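Local coordinates for protein transcriptional regulator, AraC family (Pseudomonas putida, PDB 3GRA) that probably acts as a sequence-specific DNA-binding transcription factor, this piece being its DJ-1/PfpI-like domain, of the glutaminase class I superfamily, without the helix-turn-helix DNA-binding part, at residues D37-T42 / R174-G179; D26-A31 / E166-L171; S148-L151 / L156-A159; E14-A19 / L57-T62. All coordinates share one frame; numbering follows the deposited sequence.

Contact 1 of 4, residues D37-T42 / R174-G179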
# COMPACT_ATOMS: atom_id res chain seq x y z
N ASP A 37 20.41 -7.62 -1.46
CA ASP A 37 20.68 -6.33 -2.10
C ASP A 37 20.47 -6.27 -3.61
O ASP A 37 21.32 -5.76 -4.35
CB ASP A 37 22.08 -5.83 -1.74
CG ASP A 37 23.17 -6.79 -2.17
OD1 ASP A 37 23.21 -7.15 -3.37
OD2 ASP A 37 23.98 -7.18 -1.30
N SER A 38 19.34 -6.79 -4.07
CA SER A 38 19.04 -6.74 -5.49
C SER A 38 18.49 -5.34 -5.78
O SER A 38 18.74 -4.77 -6.84
CB SER A 38 17.99 -7.78 -5.85
OG SER A 38 18.44 -9.09 -5.54
N PHE A 39 17.78 -4.78 -4.80
CA PHE A 39 17.18 -3.45 -4.94
C PHE A 39 17.31 -2.56 -3.70
O PHE A 39 17.27 -3.03 -2.57
CB PHE A 39 15.67 -3.58 -5.22
CG PHE A 39 15.33 -4.32 -6.48
CD1 PHE A 39 15.46 -3.72 -7.71
CD2 PHE A 39 14.85 -5.62 -6.42
CE1 PHE A 39 15.11 -4.39 -8.87
CE2 PHE A 39 14.50 -6.30 -7.57
CZ PHE A 39 14.63 -5.68 -8.80
N GLN A 40 17.44 -1.25 -3.95
CA GLN A 40 17.49 -0.23 -2.90
C GLN A 40 16.40 0.76 -3.32
O GLN A 40 16.39 1.24 -4.45
CB GLN A 40 18.84 0.49 -2.87
CG GLN A 40 20.04 -0.41 -2.72
CD GLN A 40 21.33 0.38 -2.61
OE1 GLN A 40 21.67 0.88 -1.54
NE2 GLN A 40 22.05 0.50 -3.72
N PHE A 41 15.48 1.07 -2.41
CA PHE A 41 14.38 1.97 -2.73
C PHE A 41 14.04 2.95 -1.60
O PHE A 41 14.35 2.70 -0.43
CB PHE A 41 13.16 1.13 -3.10
CG PHE A 41 13.13 -0.21 -2.42
CD1 PHE A 41 12.64 -0.34 -1.13
CD2 PHE A 41 13.68 -1.33 -3.04
CE1 PHE A 41 12.70 -1.57 -0.46
CE2 PHE A 41 13.75 -2.56 -2.38
CZ PHE A 41 13.26 -2.68 -1.09
N THR A 42 13.40 4.07 -1.96
CA THR A 42 13.03 5.09 -0.99
C THR A 42 11.76 5.85 -1.37
O THR A 42 11.59 6.29 -2.50
CB THR A 42 14.13 6.16 -0.86
OG1 THR A 42 15.41 5.53 -0.80
CG2 THR A 42 13.92 6.97 0.40
N ARG A 174 13.73 -8.92 -15.97
CA ARG A 174 14.70 -8.28 -16.86
C ARG A 174 16.08 -8.05 -16.25
O ARG A 174 17.06 -7.85 -16.97
CB ARG A 174 14.12 -6.94 -17.33
CG ARG A 174 15.11 -5.98 -17.98
CD ARG A 174 15.44 -6.37 -19.41
NE ARG A 174 16.43 -5.48 -20.01
CZ ARG A 174 16.22 -4.20 -20.32
NH1 ARG A 174 15.03 -3.65 -20.11
NH2 ARG A 174 17.19 -3.48 -20.86
N LEU A 175 16.16 -8.07 -14.93
CA LEU A 175 17.43 -7.83 -14.25
C LEU A 175 18.09 -9.08 -13.67
O LEU A 175 19.30 -9.27 -13.82
CB LEU A 175 17.22 -6.81 -13.12
CG LEU A 175 16.69 -5.43 -13.50
CD1 LEU A 175 16.33 -4.65 -12.25
CD2 LEU A 175 17.72 -4.70 -14.33
N TYR A 176 17.32 -9.94 -13.01
CA TYR A 176 17.91 -11.11 -12.40
C TYR A 176 17.42 -12.47 -12.91
O TYR A 176 17.75 -13.52 -12.35
CB TYR A 176 17.77 -10.98 -10.88
CG TYR A 176 18.36 -9.67 -10.39
CD1 TYR A 176 17.53 -8.61 -9.98
CD2 TYR A 176 19.73 -9.45 -10.41
CE1 TYR A 176 18.07 -7.37 -9.63
CE2 TYR A 176 20.28 -8.21 -10.06
CZ TYR A 176 19.44 -7.18 -9.68
OH TYR A 176 19.99 -5.95 -9.37
N GLY A 177 16.62 -12.44 -13.98
CA GLY A 177 16.13 -13.67 -14.57
C GLY A 177 14.76 -14.17 -14.17
O GLY A 177 14.23 -13.78 -13.13
N ASP A 178 14.19 -15.03 -15.00
CA ASP A 178 12.88 -15.61 -14.76
C ASP A 178 12.90 -16.36 -13.44
O ASP A 178 11.89 -16.44 -12.73
CB ASP A 178 12.51 -16.57 -15.90
CG ASP A 178 12.70 -15.95 -17.28
OD1 ASP A 178 12.00 -14.96 -17.60
OD2 ASP A 178 13.55 -16.46 -18.05
N GLY A 179 14.06 -16.91 -13.11
CA GLY A 179 14.21 -17.66 -11.87
C GLY A 179 13.80 -16.90 -10.63
O GLY A 179 13.00 -17.39 -9.83

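Contact 2 of 4, residues D26-A31 / E166-L171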
# COMPACT_ATOMS: atom_id res chain seq x y z
N ASP A 26 6.40 -4.72 -2.40
CA ASP A 26 6.44 -6.09 -1.95
C ASP A 26 7.37 -6.87 -2.89
O ASP A 26 8.29 -7.56 -2.45
CB ASP A 26 5.03 -6.67 -1.98
CG ASP A 26 4.74 -7.56 -0.79
OD1 ASP A 26 5.68 -7.82 0.01
OD2 ASP A 26 3.58 -8.00 -0.65
N VAL A 27 7.13 -6.73 -4.20
CA VAL A 27 7.93 -7.40 -5.21
C VAL A 27 9.43 -7.13 -5.04
O VAL A 27 10.23 -8.05 -5.10
CB VAL A 27 7.52 -6.96 -6.64
CG1 VAL A 27 8.43 -7.61 -7.66
CG2 VAL A 27 6.06 -7.32 -6.90
N LEU A 28 9.79 -5.87 -4.84
CA LEU A 28 11.19 -5.50 -4.69
C LEU A 28 11.78 -5.96 -3.35
O LEU A 28 12.96 -6.28 -3.27
CB LEU A 28 11.35 -3.98 -4.85
CG LEU A 28 10.77 -3.39 -6.14
CD1 LEU A 28 10.98 -1.89 -6.13
CD2 LEU A 28 11.42 -4.02 -7.37
N VAL A 29 10.97 -5.99 -2.30
CA VAL A 29 11.47 -6.45 -1.01
C VAL A 29 11.60 -7.97 -1.06
O VAL A 29 12.65 -8.53 -0.73
CB VAL A 29 10.53 -6.03 0.14
CG1 VAL A 29 10.99 -6.65 1.45
CG2 VAL A 29 10.51 -4.51 0.27
N THR A 30 10.54 -8.64 -1.51
CA THR A 30 10.54 -10.10 -1.61
C THR A 30 11.71 -10.56 -2.48
O THR A 30 12.32 -11.60 -2.21
CB THR A 30 9.22 -10.61 -2.21
OG1 THR A 30 8.13 -10.17 -1.39
CG2 THR A 30 9.21 -12.13 -2.30
N ALA A 31 12.03 -9.78 -3.50
CA ALA A 31 13.14 -10.12 -4.38
C ALA A 31 14.40 -10.19 -3.53
O ALA A 31 15.20 -11.12 -3.67
CB ALA A 31 13.30 -9.08 -5.48
N GLU A 166 2.71 -6.80 -11.76
CA GLU A 166 3.30 -7.38 -12.96
C GLU A 166 4.46 -6.51 -13.44
O GLU A 166 5.48 -7.02 -13.90
CB GLU A 166 2.28 -7.50 -14.09
CG GLU A 166 1.16 -8.53 -13.87
CD GLU A 166 1.67 -9.96 -13.74
OE1 GLU A 166 2.74 -10.28 -14.31
OE2 GLU A 166 0.98 -10.77 -13.09
N LEU A 167 4.30 -5.19 -13.33
CA LEU A 167 5.34 -4.27 -13.78
C LEU A 167 6.66 -4.51 -13.06
O LEU A 167 7.70 -4.61 -13.70
CB LEU A 167 4.88 -2.82 -13.59
CG LEU A 167 5.80 -1.73 -14.15
CD1 LEU A 167 5.79 -1.77 -15.68
CD2 LEU A 167 5.34 -0.36 -13.66
N MSE A 168 6.62 -4.62 -11.73
CA MSE A 168 7.84 -4.85 -10.98
C MSE A 168 8.36 -6.28 -11.18
O MSE A 168 9.55 -6.54 -11.02
CB MSE A 168 7.63 -4.55 -9.49
CG MSE A 168 7.44 -3.05 -9.17
SE MSE A 168 8.84 -1.97 -9.58
CE MSE A 168 8.40 -1.44 -11.17
N LEU A 169 7.48 -7.21 -11.53
CA LEU A 169 7.90 -8.58 -11.80
C LEU A 169 8.63 -8.52 -13.13
O LEU A 169 9.61 -9.23 -13.35
CB LEU A 169 6.69 -9.53 -11.89
CG LEU A 169 6.22 -10.04 -10.52
CD1 LEU A 169 4.84 -10.68 -10.62
CD2 LEU A 169 7.26 -11.03 -9.99
N GLY A 170 8.13 -7.66 -14.01
CA GLY A 170 8.76 -7.50 -15.31
C GLY A 170 10.16 -6.95 -15.11
O GLY A 170 11.11 -7.34 -15.80
N LEU A 171 10.29 -6.06 -14.14
CA LEU A 171 11.58 -5.46 -13.84
C LEU A 171 12.52 -6.50 -13.25
O LEU A 171 13.68 -6.58 -13.63
CB LEU A 171 11.41 -4.29 -12.86
CG LEU A 171 12.70 -3.58 -12.40
CD1 LEU A 171 13.47 -3.11 -13.62
CD2 LEU A 171 12.37 -2.37 -11.49

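Contact 3 of 4, residues S148-L151 / L156-A159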
# COMPACT_ATOMS: atom_id res chain seq x y z
N SER A 148 -2.95 -3.52 -18.58
CA SER A 148 -2.68 -2.90 -17.29
C SER A 148 -1.24 -2.47 -16.95
O SER A 148 -1.04 -1.66 -16.04
CB SER A 148 -3.23 -3.80 -16.17
OG SER A 148 -2.44 -4.98 -16.04
N PHE A 149 -0.24 -3.01 -17.64
CA PHE A 149 1.16 -2.60 -17.41
C PHE A 149 1.89 -2.53 -18.73
O PHE A 149 1.42 -3.05 -19.73
CB PHE A 149 1.90 -3.54 -16.45
CG PHE A 149 2.04 -4.95 -16.94
CD1 PHE A 149 3.29 -5.49 -17.23
CD2 PHE A 149 0.92 -5.75 -17.07
CE1 PHE A 149 3.43 -6.82 -17.64
CE2 PHE A 149 1.03 -7.08 -17.47
CZ PHE A 149 2.29 -7.62 -17.76
N THR A 150 3.04 -1.86 -18.74
CA THR A 150 3.83 -1.66 -19.94
C THR A 150 5.32 -1.59 -19.63
O THR A 150 5.75 -0.79 -18.80
CB THR A 150 3.42 -0.34 -20.66
OG1 THR A 150 2.07 -0.44 -21.12
CG2 THR A 150 4.36 -0.06 -21.87
N LEU A 151 6.09 -2.42 -20.31
CA LEU A 151 7.53 -2.49 -20.14
C LEU A 151 8.14 -2.16 -21.48
O LEU A 151 8.41 -3.05 -22.29
CB LEU A 151 7.95 -3.89 -19.72
CG LEU A 151 7.21 -4.44 -18.49
CD1 LEU A 151 7.23 -5.96 -18.54
CD2 LEU A 151 7.85 -3.90 -17.20
N LEU A 156 8.55 2.36 -17.73
CA LEU A 156 7.70 1.38 -17.08
C LEU A 156 6.43 2.03 -16.48
O LEU A 156 6.50 3.02 -15.73
CB LEU A 156 8.50 0.67 -15.98
CG LEU A 156 9.64 -0.26 -16.40
CD1 LEU A 156 10.77 0.53 -17.07
CD2 LEU A 156 10.16 -0.99 -15.18
N SER A 157 5.27 1.48 -16.80
CA SER A 157 4.05 2.08 -16.29
C SER A 157 2.96 1.07 -16.03
O SER A 157 2.91 0.03 -16.68
CB SER A 157 3.54 3.15 -17.25
OG SER A 157 3.17 2.59 -18.49
N ALA A 158 2.09 1.40 -15.08
CA ALA A 158 0.98 0.52 -14.72
C ALA A 158 -0.29 1.34 -14.45
O ALA A 158 -0.24 2.45 -13.93
CB ALA A 158 1.36 -0.33 -13.49
N ALA A 159 -1.42 0.75 -14.82
CA ALA A 159 -2.71 1.40 -14.67
C ALA A 159 -3.52 0.90 -13.49
O ALA A 159 -4.57 1.46 -13.16
CB ALA A 159 -3.50 1.22 -15.93

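Contact 4 of 4, residues E14-A19 / L57-T62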
# COMPACT_ATOMS: atom_id res chain seq x y z
N GLU A 14 -0.01 13.26 -3.56
CA GLU A 14 -1.15 13.23 -2.66
C GLU A 14 -2.24 12.32 -3.22
O GLU A 14 -2.53 12.35 -4.42
CB GLU A 14 -1.70 14.64 -2.45
CG GLU A 14 -2.27 14.85 -1.05
CD GLU A 14 -3.29 15.97 -0.97
OE1 GLU A 14 -4.27 15.92 -1.75
OE2 GLU A 14 -3.12 16.90 -0.15
N HIS A 15 -2.81 11.49 -2.35
CA HIS A 15 -3.87 10.55 -2.70
C HIS A 15 -3.40 9.42 -3.62
O HIS A 15 -4.18 8.88 -4.41
CB HIS A 15 -5.05 11.30 -3.34
CG HIS A 15 -5.52 12.48 -2.55
ND1 HIS A 15 -5.66 12.44 -1.18
CD2 HIS A 15 -5.89 13.73 -2.93
CE1 HIS A 15 -6.09 13.61 -0.75
NE2 HIS A 15 -6.24 14.41 -1.79
N PHE A 16 -2.13 9.07 -3.51
CA PHE A 16 -1.54 8.01 -4.32
C PHE A 16 -2.19 6.66 -4.00
O PHE A 16 -2.53 6.38 -2.84
CB PHE A 16 -0.04 7.93 -4.05
CG PHE A 16 0.31 7.39 -2.68
CD1 PHE A 16 0.51 6.02 -2.48
CD2 PHE A 16 0.47 8.25 -1.59
CE1 PHE A 16 0.87 5.53 -1.23
CE2 PHE A 16 0.83 7.77 -0.33
CZ PHE A 16 1.03 6.40 -0.15
N SER A 17 -2.36 5.84 -5.02
CA SER A 17 -2.93 4.51 -4.83
C SER A 17 -2.01 3.74 -3.86
O SER A 17 -0.87 3.42 -4.20
CB SER A 17 -3.01 3.79 -6.17
OG SER A 17 -3.29 2.43 -5.97
N MSE A 18 -2.48 3.45 -2.66
CA MSE A 18 -1.62 2.75 -1.70
C MSE A 18 -1.34 1.31 -2.09
O MSE A 18 -0.24 0.79 -1.86
CB MSE A 18 -2.24 2.77 -0.29
CG MSE A 18 -1.44 1.97 0.73
SE MSE A 18 0.07 2.79 1.27
CE MSE A 18 -0.60 3.56 2.74
N ALA A 19 -2.35 0.67 -2.68
CA ALA A 19 -2.26 -0.72 -3.12
C ALA A 19 -1.27 -0.86 -4.28
O ALA A 19 -0.59 -1.88 -4.40
CB ALA A 19 -3.64 -1.21 -3.54
N LEU A 57 -4.34 7.11 5.11
CA LEU A 57 -3.10 6.94 5.86
C LEU A 57 -1.95 7.76 5.28
O LEU A 57 -1.87 7.96 4.07
CB LEU A 57 -2.69 5.47 5.87
CG LEU A 57 -3.34 4.45 6.81
CD1 LEU A 57 -4.74 4.85 7.23
CD2 LEU A 57 -3.35 3.12 6.08
N GLU A 58 -1.06 8.21 6.15
CA GLU A 58 0.10 8.96 5.74
C GLU A 58 1.34 8.08 5.89
O GLU A 58 1.46 7.33 6.85
CB GLU A 58 0.26 10.20 6.62
CG GLU A 58 -0.88 11.19 6.55
CD GLU A 58 -0.56 12.48 7.29
OE1 GLU A 58 -0.25 12.41 8.49
OE2 GLU A 58 -0.63 13.56 6.67
N LEU A 59 2.24 8.16 4.91
CA LEU A 59 3.49 7.39 4.96
C LEU A 59 4.64 8.36 5.14
O LEU A 59 4.62 9.47 4.59
CB LEU A 59 3.74 6.65 3.65
CG LEU A 59 3.04 5.33 3.38
CD1 LEU A 59 1.57 5.57 3.22
CD2 LEU A 59 3.63 4.70 2.14
N VAL A 60 5.65 7.96 5.90
CA VAL A 60 6.80 8.83 6.07
C VAL A 60 7.63 8.69 4.79
O VAL A 60 7.78 7.59 4.24
CB VAL A 60 7.65 8.42 7.29
CG1 VAL A 60 8.87 9.36 7.42
CG2 VAL A 60 6.79 8.49 8.57
N ALA A 61 8.14 9.81 4.29
CA ALA A 61 8.93 9.81 3.08
C ALA A 61 10.03 10.85 3.16
O ALA A 61 9.95 11.78 3.96
CB ALA A 61 8.04 10.10 1.88
N THR A 62 11.06 10.67 2.35
CA THR A 62 12.16 11.61 2.32
C THR A 62 11.76 12.75 1.37
O THR A 62 11.12 12.51 0.34
CB THR A 62 13.45 10.97 1.76
OG1 THR A 62 13.86 9.89 2.61
CG2 THR A 62 14.57 12.00 1.68

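Contact 1 of 4, residues D37-T42 / R174-G179
Tyr176 and Phe39 form a T-shaped aromatic pair where the last turn of helix 161-176 meets the start of strand 39-45, at one end of the alpha/beta sandwich of this DJ-1/PfpI-type domain. The edge of the tyrosine is turned to the face of the phenylalanine: the ring planes stand at 84° and the centroids lie 5.7 Å apart. At the junction Phe39 CZ approaches Tyr176 CE1 to 3.9 Å. Leu175 reaches the same phenylalanine obliquely with one methyl, its CD1 being 3.6 Å from Phe39 CE1. The tyrosine also lies along Ser38, whose CB is 3.8 Å from Tyr176 CE1.

The CB of Phe39 does not head for the helix; with CG anti to the carbonyl carbon (chi1 -60°) the ring swings over to Leu175 and Tyr176. In the next shell, Asn32 OD1 accepts hydrogen bonds from the backbone N of both Ser38 and Phe39 just where the strand begins, consistent with holding that turn, and Ser38 OG is bonded to Arg35 O. Phe39 also packs on Ala31 and Val172, so its ring is wedged between helices 18-34 and 161-176. Gly177, right after the helix, leaves helical phi/psi with positive phi and is the N-cap residue of helix 178-188. At the far end of the tyrosine, Tyr176 OH comes within 3.1 Å of Ser38 O.

Contact 2 of 4, residues D26-A31 / E166-L171
Helices 18-34 and 161-176 pack side by side and meet here through a small apolar patch made by Val27 and Leu28 on one side and Met168 and Leu169 on the other. The axes of the two short segments approach to 9.4 Å and their N-to-C directions differ by 36°, so these two segments run roughly the same way. Val27 and Met168 have the nearest alpha carbons across the two segments, 6.3 Å from CA to CA. Val27 meets the root of the selenomethionine: its CG1 is 3.7 Å from Met168 CB. The same methyl is turned toward Leu169, with Val27 CG1 4.3 Å from Leu169 CD2. In Val27 it is CG1 that stands anti to the backbone N (chi1 177°), the branch that makes both of these approaches.

In the alpha/beta sandwich of the DJ-1/PfpI family, helices cover the faces of a largely parallel sheet, and this pair lies over strands 6-12 and 39-45. Leu28 reaches down to Val8, Phe10, Phe39 and Phe41 of those strands while also touching the neighbouring helix. Beyond CB, the Met168 chain bends at chi2 and chi3 and brings its selenium beside the forked end of Leu28, with SE 4.0 Å from Leu28 CD2. Helix 178-188 also packs on helix 18-34, its Leu188 touching both Val27 and Thr30. Thr30 OG1 turns back within its own helix and donates to Asp26 O at 2.8 Å, from 51° above the carbonyl plane; that oxygen also accepts the backbone bond from Thr30 N.

Contact 3 of 4, residues S148-L151 / L156-A159
Thr150 and Ser157 form the hydrogen-bonded pair at the middle of a beta hairpin, and their backbones satisfy one another in both directions. Thr150 N donates to Ser157 O over 2.8 Å; the donor lies nearly along the C=O axis, although the angle at the hydrogen is only 137°. In return Ser157 N donates to Thr150 O over 3.1 Å, in the carbonyl plane and straighter, at 162°. A third bond lies just past the strand ends, where Ser148 O accepts from Ala159 N at 2.7 Å. Weak CA-H...O contacts supplement these: Ser157 O, for example, also receives Phe149 CA at 3.2 Å.

The hydroxyls of the central pair find their partners outside the hairpin. Ser157 OG lies between its backbone N and carbonyl carbon (chi1 64°), 3.7 Å from Thr150 CB, and its hydrogen-bond partner is Ser126 N. Thr150 OG1 bonds to Ser126 OG and Thr145 OG1, so the loops that hold these residues meet the hairpin on the face bearing Thr150 and Ser157. On the other face Phe149 with Ala158 and Leu151 with Leu156 are the non-hydrogen-bonded pairs, and Leu151 CD2 rests 4.1 Å from Leu156 CG.

That second face is covered by helix 161-176: its Leu167 packs on Leu151, Leu156 and Ala158, and its Glu166 on Phe149. Strand 155-158 continues the sheet by backbone bonds to strand 103-107, while strand 149-152 is the outermost strand on this side within the chain and the antiparallel member of the sheet.

Contact 4 of 4, residues E14-A19 / L57-T62
Leu59 on the short strand 58-60 points its branched end into the angle between Phe16, just before helix 18-34, and Met18 in the first turn of that helix. The strand belongs to a two-stranded antiparallel sheet with 50-52, an arm set apart from the central sheet of the DJ-1/PfpI-type sandwich. Phe16 presents an edge to one methyl: Leu59 CD1 sits near the ring plane, beside CZ. With CG between the backbone N and the carbonyl carbon (chi1 70°), the ring edge at CZ reaches Leu59.

Met18, a selenomethionine, meets Leu59 tip to tip. Its CG is anti to the backbone N (chi1 176°), after which the chain bends at chi2 and chi3, and SE lies 3.7 Å from Leu59 CD1. The modelled approach of its terminal methyl to that leucine carbon is too short to be trusted. Leu57, two residues earlier, extends the apolar surface.

Around this core, Asp54 OD1 accepts from Met18 N at the first turn, where Ser17 is the N-cap residue. The second subunit lies close by: its Thr22 packs on Met18 and its Phe21 on Leu57, while backbone bonds from Glu58 and Val60 reach the same neighbour. At the edge of the aromatic ring, the gap from Phe16 CZ to Leu59 CD1 is 3.5 Å.

From the N terminus, the chain passes through residues 14-19 into helix 18-34, and contact 4 closes the first loop when strand 58-60 returns to that helix start. Segments 26-31 and 37-42 lie inside this loop but find their partners near the C-terminal end, so contacts 1 and 2 both cross contact 4 and each other. Contact 3 is a local hairpin formed later, lying within the spans of contacts 1 and 2. Contacts 1 and 2 share helix 161-176 and touch through Phe39 and Ala31; Leu167 joins contact 2 to contact 3. Contacts 1 to 3 tie strands 6-12 and 39-45 and the edge hairpin to helices 18-34 and 161-176, while contact 4 attaches the small arm near the second subunit.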